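Local atomic coordinates of DspB (PDB entry 1YHT), a protein that probably hydrolyses terminal N-acetylhexosamine linkages as a family 20 glycoside hydrolase and so releases bacterial cells from biofilms. Residues A[134-137]-A[138-142]; A[194-197]-A[198-202]; A[271-274]-A[275-278]. All coordinates share one frame; numbering follows the deposited sequence.

Interaction 1: residues A[134-137]-A[138-142]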
loop_
_atom_site.group_PDB
_atom_site.type_symbol
_atom_site.label_atom_id
_atom_site.label_comp_id
_atom_site.label_asym_id
_atom_site.label_seq_id
_atom_site.Cartn_x
_atom_site.Cartn_y
_atom_site.Cartn_z
ATOM N N VAL A 134 4.481 -25.184 10.948
ATOM C CA VAL A 134 5.151 -25.073 9.668
ATOM C C VAL A 134 4.464 -25.895 8.593
ATOM O O VAL A 134 4.387 -25.420 7.481
ATOM C CB VAL A 134 6.716 -25.355 9.692
ATOM C CG1 VAL A 134 7.370 -24.941 11.038
ATOM C CG2 VAL A 134 7.017 -26.736 9.354
ATOM N N LYS A 135 3.933 -27.088 8.893
ATOM C CA LYS A 135 3.293 -27.871 7.810
ATOM C C LYS A 135 2.046 -27.170 7.268
ATOM O O LYS A 135 1.770 -27.187 6.048
ATOM C CB LYS A 135 2.952 -29.304 8.228
ATOM C CG LYS A 135 4.170 -30.165 8.697
ATOM C CD LYS A 135 5.176 -30.734 7.593
ATOM C CE LYS A 135 5.929 -32.012 8.174
ATOM N NZ LYS A 135 7.170 -32.591 7.498
ATOM N N TYR A 136 1.274 -26.584 8.178
ATOM C CA TYR A 136 0.130 -25.767 7.770
ATOM C C TYR A 136 0.559 -24.639 6.811
ATOM O O TYR A 136 0.004 -24.500 5.733
ATOM C CB TYR A 136 -0.613 -25.182 8.985
ATOM C CG TYR A 136 -1.832 -24.386 8.533
ATOM C CD1 TYR A 136 -3.042 -25.016 8.276
ATOM C CD2 TYR A 136 -1.737 -23.026 8.308
ATOM C CE1 TYR A 136 -4.128 -24.298 7.846
ATOM C CE2 TYR A 136 -2.797 -22.307 7.867
ATOM C CZ TYR A 136 -4.010 -22.949 7.648
ATOM O OH TYR A 136 -5.076 -22.224 7.179
ATOM N N LEU A 137 1.527 -23.830 7.241
ATOM C CA LEU A 137 2.051 -22.731 6.419
ATOM C C LEU A 137 2.535 -23.217 5.030
ATOM O O LEU A 137 2.198 -22.622 3.988
ATOM C CB LEU A 137 3.193 -22.007 7.146
ATOM C CG LEU A 137 4.091 -21.101 6.238
ATOM C CD1 LEU A 137 3.271 -20.025 5.612
ATOM C CD2 LEU A 137 5.254 -20.494 6.977
ATOM N N GLN A 138 3.328 -24.294 4.998
ATOM C CA GLN A 138 3.869 -24.762 3.712
ATOM C C GLN A 138 2.726 -25.161 2.772
ATOM O O GLN A 138 2.816 -24.952 1.560
ATOM C CB GLN A 138 4.935 -25.881 3.881
ATOM C CG GLN A 138 6.220 -25.393 4.644
ATOM C CD GLN A 138 7.054 -24.289 3.891
ATOM O OE1 GLN A 138 7.323 -24.402 2.687
ATOM N NE2 GLN A 138 7.436 -23.226 4.610
ATOM N N GLY A 139 1.606 -25.623 3.324
ATOM C CA GLY A 139 0.474 -26.003 2.484
ATOM C C GLY A 139 -0.250 -24.859 1.775
ATOM O O GLY A 139 -1.002 -25.074 0.832
ATOM N N LEU A 140 -0.054 -23.647 2.268
ATOM C CA LEU A 140 -0.695 -22.467 1.712
ATOM C C LEU A 140 0.185 -21.788 0.700
ATOM O O LEU A 140 -0.315 -21.043 -0.134
ATOM C CB LEU A 140 -0.981 -21.457 2.803
ATOM C CG LEU A 140 -2.440 -21.425 3.316
ATOM C CD1 LEU A 140 -3.242 -22.733 3.099
ATOM C CD2 LEU A 140 -2.420 -21.025 4.737
ATOM N N LYS A 141 1.490 -22.034 0.807
ATOM C CA LYS A 141 2.478 -21.438 -0.099
ATOM C C LYS A 141 2.505 -22.021 -1.492
ATOM O O LYS A 141 2.124 -23.169 -1.707
ATOM C CB LYS A 141 3.872 -21.595 0.502
ATOM C CG LYS A 141 4.153 -20.665 1.673
ATOM C CD LYS A 141 5.662 -20.654 1.848
ATOM C CE LYS A 141 6.099 -19.837 2.986
ATOM N NZ LYS A 141 7.566 -19.997 3.060
ATOM N N SER A 142 2.988 -21.200 -2.438
ATOM C CA SER A 142 3.336 -21.649 -3.765
ATOM C C SER A 142 4.367 -22.765 -3.599
ATOM O O SER A 142 5.243 -22.698 -2.732
ATOM C CB SER A 142 3.881 -20.459 -4.582
ATOM O OG SER A 142 4.396 -20.865 -5.845
#

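Interaction 2: residues A[194-197]-A[198-202]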
loop_
_atom_site.group_PDB
_atom_site.type_symbol
_atom_site.label_atom_id
_atom_site.label_comp_id
_atom_site.label_asym_id
_atom_site.label_seq_id
_atom_site.Cartn_x
_atom_site.Cartn_y
_atom_site.Cartn_z
ATOM N N GLU A 194 -3.144 -16.862 -13.729
ATOM C CA GLU A 194 -3.813 -17.202 -12.465
ATOM C C GLU A 194 -3.987 -15.991 -11.542
ATOM O O GLU A 194 -4.864 -15.984 -10.685
ATOM C CB GLU A 194 -3.063 -18.320 -11.738
ATOM C CG GLU A 194 -3.172 -19.655 -12.427
ATOM C CD GLU A 194 -4.566 -20.273 -12.311
ATOM O OE1 GLU A 194 -5.350 -19.899 -11.372
ATOM O OE2 GLU A 194 -4.851 -21.145 -13.181
ATOM N N PHE A 195 -3.155 -14.961 -11.720
ATOM C CA PHE A 195 -3.300 -13.749 -10.950
ATOM C C PHE A 195 -4.625 -13.055 -11.255
ATOM O O PHE A 195 -5.282 -12.560 -10.352
ATOM C CB PHE A 195 -2.110 -12.810 -11.139
ATOM C CG PHE A 195 -2.253 -11.537 -10.358
ATOM C CD1 PHE A 195 -2.222 -11.585 -8.961
ATOM C CD2 PHE A 195 -2.523 -10.329 -11.007
ATOM C CE1 PHE A 195 -2.408 -10.440 -8.210
ATOM C CE2 PHE A 195 -2.709 -9.133 -10.266
ATOM C CZ PHE A 195 -2.663 -9.183 -8.869
ATOM N N ILE A 196 -5.037 -13.028 -12.528
ATOM C CA ILE A 196 -6.322 -12.433 -12.920
ATOM C C ILE A 196 -7.436 -13.085 -12.134
ATOM O O ILE A 196 -8.301 -12.404 -11.540
ATOM C CB ILE A 196 -6.615 -12.643 -14.412
ATOM C CG1 ILE A 196 -5.500 -12.036 -15.277
ATOM C CG2 ILE A 196 -8.006 -12.120 -14.793
ATOM C CD1 ILE A 196 -5.081 -10.708 -14.894
ATOM N N THR A 197 -7.403 -14.410 -12.125
ATOM C CA THR A 197 -8.399 -15.194 -11.431
ATOM C C THR A 197 -8.415 -14.877 -9.931
ATOM O O THR A 197 -9.473 -14.735 -9.316
ATOM C CB THR A 197 -8.134 -16.705 -11.664
ATOM O OG1 THR A 197 -8.096 -16.942 -13.077
ATOM C CG2 THR A 197 -9.179 -17.552 -11.020
ATOM N N TYR A 198 -7.230 -14.824 -9.347
ATOM C CA TYR A 198 -7.047 -14.582 -7.916
ATOM C C TYR A 198 -7.549 -13.163 -7.571
ATOM O O TYR A 198 -8.332 -12.977 -6.668
ATOM C CB TYR A 198 -5.547 -14.740 -7.593
ATOM C CG TYR A 198 -5.119 -14.423 -6.162
ATOM C CD1 TYR A 198 -5.424 -15.296 -5.107
ATOM C CD2 TYR A 198 -4.399 -13.256 -5.867
ATOM C CE1 TYR A 198 -5.043 -15.006 -3.790
ATOM C CE2 TYR A 198 -4.026 -12.951 -4.540
ATOM C CZ TYR A 198 -4.344 -13.836 -3.506
ATOM O OH TYR A 198 -3.967 -13.567 -2.195
ATOM N N ALA A 199 -7.084 -12.174 -8.310
ATOM C CA ALA A 199 -7.439 -10.781 -8.017
ATOM C C ALA A 199 -8.947 -10.578 -8.233
ATOM O O ALA A 199 -9.600 -9.904 -7.441
ATOM C CB ALA A 199 -6.630 -9.822 -8.872
ATOM N N ASN A 200 -9.501 -11.188 -9.272
ATOM C CA ASN A 200 -10.934 -11.091 -9.495
ATOM C C ASN A 200 -11.692 -11.691 -8.312
ATOM O O ASN A 200 -12.647 -11.087 -7.836
ATOM C CB ASN A 200 -11.349 -11.730 -10.834
ATOM C CG ASN A 200 -11.121 -10.823 -12.021
ATOM O OD1 ASN A 200 -10.899 -9.626 -11.859
ATOM N ND2 ASN A 200 -11.198 -11.385 -13.241
ATOM N N LYS A 201 -11.245 -12.834 -7.810
ATOM C CA LYS A 201 -11.959 -13.502 -6.699
ATOM C C LYS A 201 -11.988 -12.635 -5.441
ATOM O O LYS A 201 -13.011 -12.528 -4.728
ATOM C CB LYS A 201 -11.384 -14.884 -6.397
ATOM C CG LYS A 201 -11.919 -15.963 -7.327
ATOM C CD LYS A 201 -11.201 -17.275 -7.134
ATOM C CE LYS A 201 -11.860 -18.402 -7.938
ATOM N NZ LYS A 201 -11.260 -19.722 -7.583
ATOM N N LEU A 202 -10.853 -11.981 -5.223
ATOM C CA LEU A 202 -10.683 -11.049 -4.100
ATOM C C LEU A 202 -11.610 -9.829 -4.263
ATOM O O LEU A 202 -12.312 -9.440 -3.317
ATOM C CB LEU A 202 -9.194 -10.693 -3.973
ATOM C CG LEU A 202 -8.312 -11.498 -3.008
ATOM C CD1 LEU A 202 -8.561 -13.012 -2.835
ATOM C CD2 LEU A 202 -6.866 -11.132 -3.064
#

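Interaction 3: residues A[271-274]-A[275-278]. With ACY (acetic acid), chain B.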
loop_
_atom_site.group_PDB
_atom_site.type_symbol
_atom_site.label_atom_id
_atom_site.label_comp_id
_atom_site.label_asym_id
_atom_site.label_seq_id
_atom_site.Cartn_x
_atom_site.Cartn_y
_atom_site.Cartn_z
ATOM N N ASN A 271 -2.545 8.083 -9.488
ATOM C CA ASN A 271 -1.181 8.217 -9.875
ATOM C C ASN A 271 -0.296 8.194 -8.629
ATOM O O ASN A 271 -0.338 9.084 -7.803
ATOM C CB ASN A 271 -1.014 9.537 -10.655
ATOM C CG ASN A 271 0.389 9.721 -11.238
ATOM O OD1 ASN A 271 1.273 8.892 -11.031
ATOM N ND2 ASN A 271 0.586 10.814 -12.004
ATOM N N TYR A 272 0.511 7.164 -8.515
ATOM C CA TYR A 272 1.421 7.003 -7.394
ATOM C C TYR A 272 2.883 7.208 -7.836
ATOM O O TYR A 272 3.797 6.875 -7.086
ATOM C CB TYR A 272 1.243 5.629 -6.792
ATOM C CG TYR A 272 0.170 5.497 -5.703
ATOM C CD1 TYR A 272 -1.151 5.844 -5.942
ATOM C CD2 TYR A 272 0.482 4.976 -4.444
ATOM C CE1 TYR A 272 -2.143 5.674 -4.961
ATOM C CE2 TYR A 272 -0.516 4.780 -3.479
ATOM C CZ TYR A 272 -1.832 5.143 -3.736
ATOM O OH TYR A 272 -2.874 4.946 -2.794
ATOM N N ASN A 273 3.066 7.725 -9.071
ATOM C CA ASN A 273 4.410 7.928 -9.722
ATOM C C ASN A 273 5.556 7.902 -8.744
ATOM O O ASN A 273 5.753 8.869 -8.019
ATOM C CB ASN A 273 4.421 9.264 -10.479
ATOM C CG ASN A 273 5.733 9.530 -11.237
ATOM O OD1 ASN A 273 6.790 9.013 -10.889
ATOM N ND2 ASN A 273 5.650 10.346 -12.270
ATOM N N SER A 274 6.339 6.819 -8.750
ATOM C CA SER A 274 7.415 6.632 -7.772
ATOM C C SER A 274 8.523 7.687 -7.894
ATOM O O SER A 274 9.135 8.048 -6.915
ATOM C CB SER A 274 8.018 5.229 -7.864
ATOM O OG SER A 274 8.547 5.007 -9.158
ATOM N N TYR A 275 8.752 8.234 -9.078
ATOM C CA TYR A 275 9.790 9.262 -9.160
ATOM C C TYR A 275 9.521 10.490 -8.292
ATOM O O TYR A 275 10.428 10.939 -7.585
ATOM C CB TYR A 275 10.028 9.693 -10.589
ATOM C CG TYR A 275 11.221 10.618 -10.712
ATOM C CD1 TYR A 275 12.532 10.122 -10.697
ATOM C CD2 TYR A 275 11.038 11.976 -10.795
ATOM C CE1 TYR A 275 13.625 10.978 -10.788
ATOM C CE2 TYR A 275 12.122 12.839 -10.916
ATOM C CZ TYR A 275 13.397 12.332 -10.934
ATOM O OH TYR A 275 14.428 13.231 -11.021
ATOM N N TYR A 276 8.315 11.052 -8.371
ATOM C CA TYR A 276 7.956 12.265 -7.605
ATOM C C TYR A 276 7.254 12.010 -6.263
ATOM O O TYR A 276 7.258 12.867 -5.369
ATOM C CB TYR A 276 7.025 13.148 -8.435
ATOM C CG TYR A 276 7.738 13.864 -9.540
ATOM C CD1 TYR A 276 8.631 14.901 -9.239
ATOM C CD2 TYR A 276 7.562 13.493 -10.882
ATOM C CE1 TYR A 276 9.299 15.563 -10.231
ATOM C CE2 TYR A 276 8.224 14.193 -11.905
ATOM C CZ TYR A 276 9.092 15.210 -11.564
ATOM O OH TYR A 276 9.786 15.897 -12.531
ATOM N N LEU A 277 6.606 10.861 -6.171
ATOM C CA LEU A 277 5.650 10.612 -5.119
ATOM C C LEU A 277 6.035 9.521 -4.141
ATOM O O LEU A 277 5.288 9.287 -3.201
ATOM C CB LEU A 277 4.266 10.349 -5.716
ATOM C CG LEU A 277 3.738 11.385 -6.706
ATOM C CD1 LEU A 277 2.408 10.978 -7.223
ATOM C CD2 LEU A 277 3.637 12.802 -6.149
ATOM N N TYR A 278 7.177 8.879 -4.336
ATOM C CA TYR A 278 7.762 7.992 -3.308
ATOM C C TYR A 278 8.837 8.769 -2.578
ATOM O O TYR A 278 9.641 9.461 -3.209
ATOM C CB TYR A 278 8.438 6.769 -3.921
ATOM C CG TYR A 278 7.526 5.626 -4.282
ATOM C CD1 TYR A 278 6.149 5.809 -4.479
ATOM C CD2 TYR A 278 8.052 4.358 -4.495
ATOM C CE1 TYR A 278 5.344 4.766 -4.815
ATOM C CE2 TYR A 278 7.239 3.321 -4.884
ATOM C CZ TYR A 278 5.897 3.511 -5.010
ATOM O OH TYR A 278 5.088 2.417 -5.320
HETATM C C ACY B . 5.601 -1.017 -4.739
HETATM O O ACY B . 6.280 -0.018 -5.005
HETATM O OXT ACY B . 6.094 -2.154 -4.516
HETATM C CH3 ACY B . 4.124 -0.828 -4.648
HETATM O O HOH W 1 11.456 9.050 -5.313
#

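Interaction 1: residues A[134-137]-A[138-142]
The amide of Q138 reaches back one turn to the carbonyl of V134, with Q138 N 2.9 Å from V134 O, an N-H...O angle of 165° and the donor nearly on the line of the carbonyl bond. Beyond this bond the pairing becomes less regular. G139 N has two acceptors: it bonds to K135 O at 3.1 Å, and more weakly to Y136 O, where the angle falls to 125°. The carbonyl of L137 is shared in turn by two donors. L140 N lies 3.0 Å from L137 O but sits well above the carbonyl plane, while K141 N makes a longer, weak bond to the same oxygen. The mixture of i+3 and i+4 bonds is consistent with a helix winding down in the short helix 134-140, which lies between helices 122-132 and 154-171 in the TIM-barrel catalytic domain of family 20. Past this turn, loop residues pair with the backbone, L140 with D150 and S142 with E148, while the S156 hydroxyl, from helix 154-171, hydrogen-bonds to L140 O. Among side chains, the lysine K141 runs extended beyond CG and lies across L137, bringing its CE 3.9 Å from L137 CD1; the ammonium at its end bonds to the main-chain oxygen of D146. On another side of the helix, CG of Y136 is anti to the backbone N (chi1 -178°), and the ring projects outward with its CE2 side next to L140. There L140 CD2 approaches Y136 CE2 obliquely at 3.4 Å, and F159 of helix 154-171 touches both side chains. The phenol oxygen of Y136 has a weak hydrogen bond with R132, at the end of helix 122-132.

Interaction 2: residues A[194-197]-A[198-202]
F195 and Y198 both place CG anti to the backbone N (chi1 179° in F195), and in F195 this carries the ring along the helix until it meets both Y198 and A199. The contact is a set of i to i+3 and i to i+4 side-chain contacts along helix 192-208, the helix of the beta-alpha-beta unit that joins strands 177-181 and 212-216 of the TIM barrel. Its clearest element is a CH-pi contact: A199 CB stands over one face of the F195 ring, 4.3 Å from the centroid and 20° off the ring normal, displaced toward the rim. The Y198 ring meets F195 obliquely, CD2 lying 4.1 Å from F195 CD1. M215 of strand 212-216 touches both F195 and A199, placing this surface against the barrel. Y198 leans instead on I157 and M160 of helix 154-171, and its hydroxyl is hydrogen-bonded to S117.

The backbone is regular alpha-helix throughout, each amide bonded to the carbonyl four residues before it. The straightest of these bonds runs from A199 N to F195 O, 2.8 Å long with an angle of 172° at the hydrogen. On a further side, I196 and N200 lie alongside each other and point the same way. The amide of N200 is held at both ends by the loop beyond, with ND2 donating to Q227 O and OD1 accepting from N229 N. This double anchor fixes which way the amide is turned, and leaves N200 ND2 3.6 Å from I196 CG2.

Interaction 3: residues A[271-274]-A[275-278]
N273 caps the helix that follows it: its OD1 accepts a weak bond from Y275 N at 2.8 Å, reached because CG is anti to the backbone N (chi1 -177°). Its main-chain oxygen takes L277 N at 2.8 Å, nearly in line with the carbonyl. Just upstream, N271 OD1 accepts from the amide two residues on, N273 N, at 2.9 Å, closing an Asx turn. S274 O receives a weak bond from Y278 N, and a water lies within hydrogen-bonding distance of both S274 O and Y278 O, though it has more acceptors in reach than protons to give. ND2 of N273 bonds to G309 O and V306 O, so the capping amide is gripped at its other end.

Ring contacts come next. S274 CB sits over the centre of the Y278 ring, 3.5 Å from the centroid and 14° off the normal. At the edge of the Y276 ring lies N273 ND2. W330 meets Y278 edge-to-face.

The bound ligand is an acetic acid, probably from the crystallisation liquor, whose O accepts from Y278 OH at 2.7 Å.

The contact bridges barrel strand 269-271 and the short strand 278-279 through helix 274-277. Backbone bonds join N271 to G324 and L277 to S328, on strand 324-329, while Y276 packs on helix 287-301.

Interactions 1, 2 and 3 follow one another along the chain without touching. Interactions 1 and 2 have centres 20 Å apart and nearest atoms about 8 Å apart; helix 154-171 lies between them, touched by Y136 and L140 from one and by Y198, K201 and L202 from the other. Interaction 3 lies 35 Å from interaction 1, centre to centre, on the opposite side of the chain's centre, and 26 Å from interaction 2. It alone holds the acetic acid, and a glycerol, probably also from the crystallisation liquor, lies about 4 Å from the Y278 side chain; such molecules often mark pockets. Residues 134-142 lie peripherally, their centre 25 Å from that of the chain, against 13 Å for 271-278.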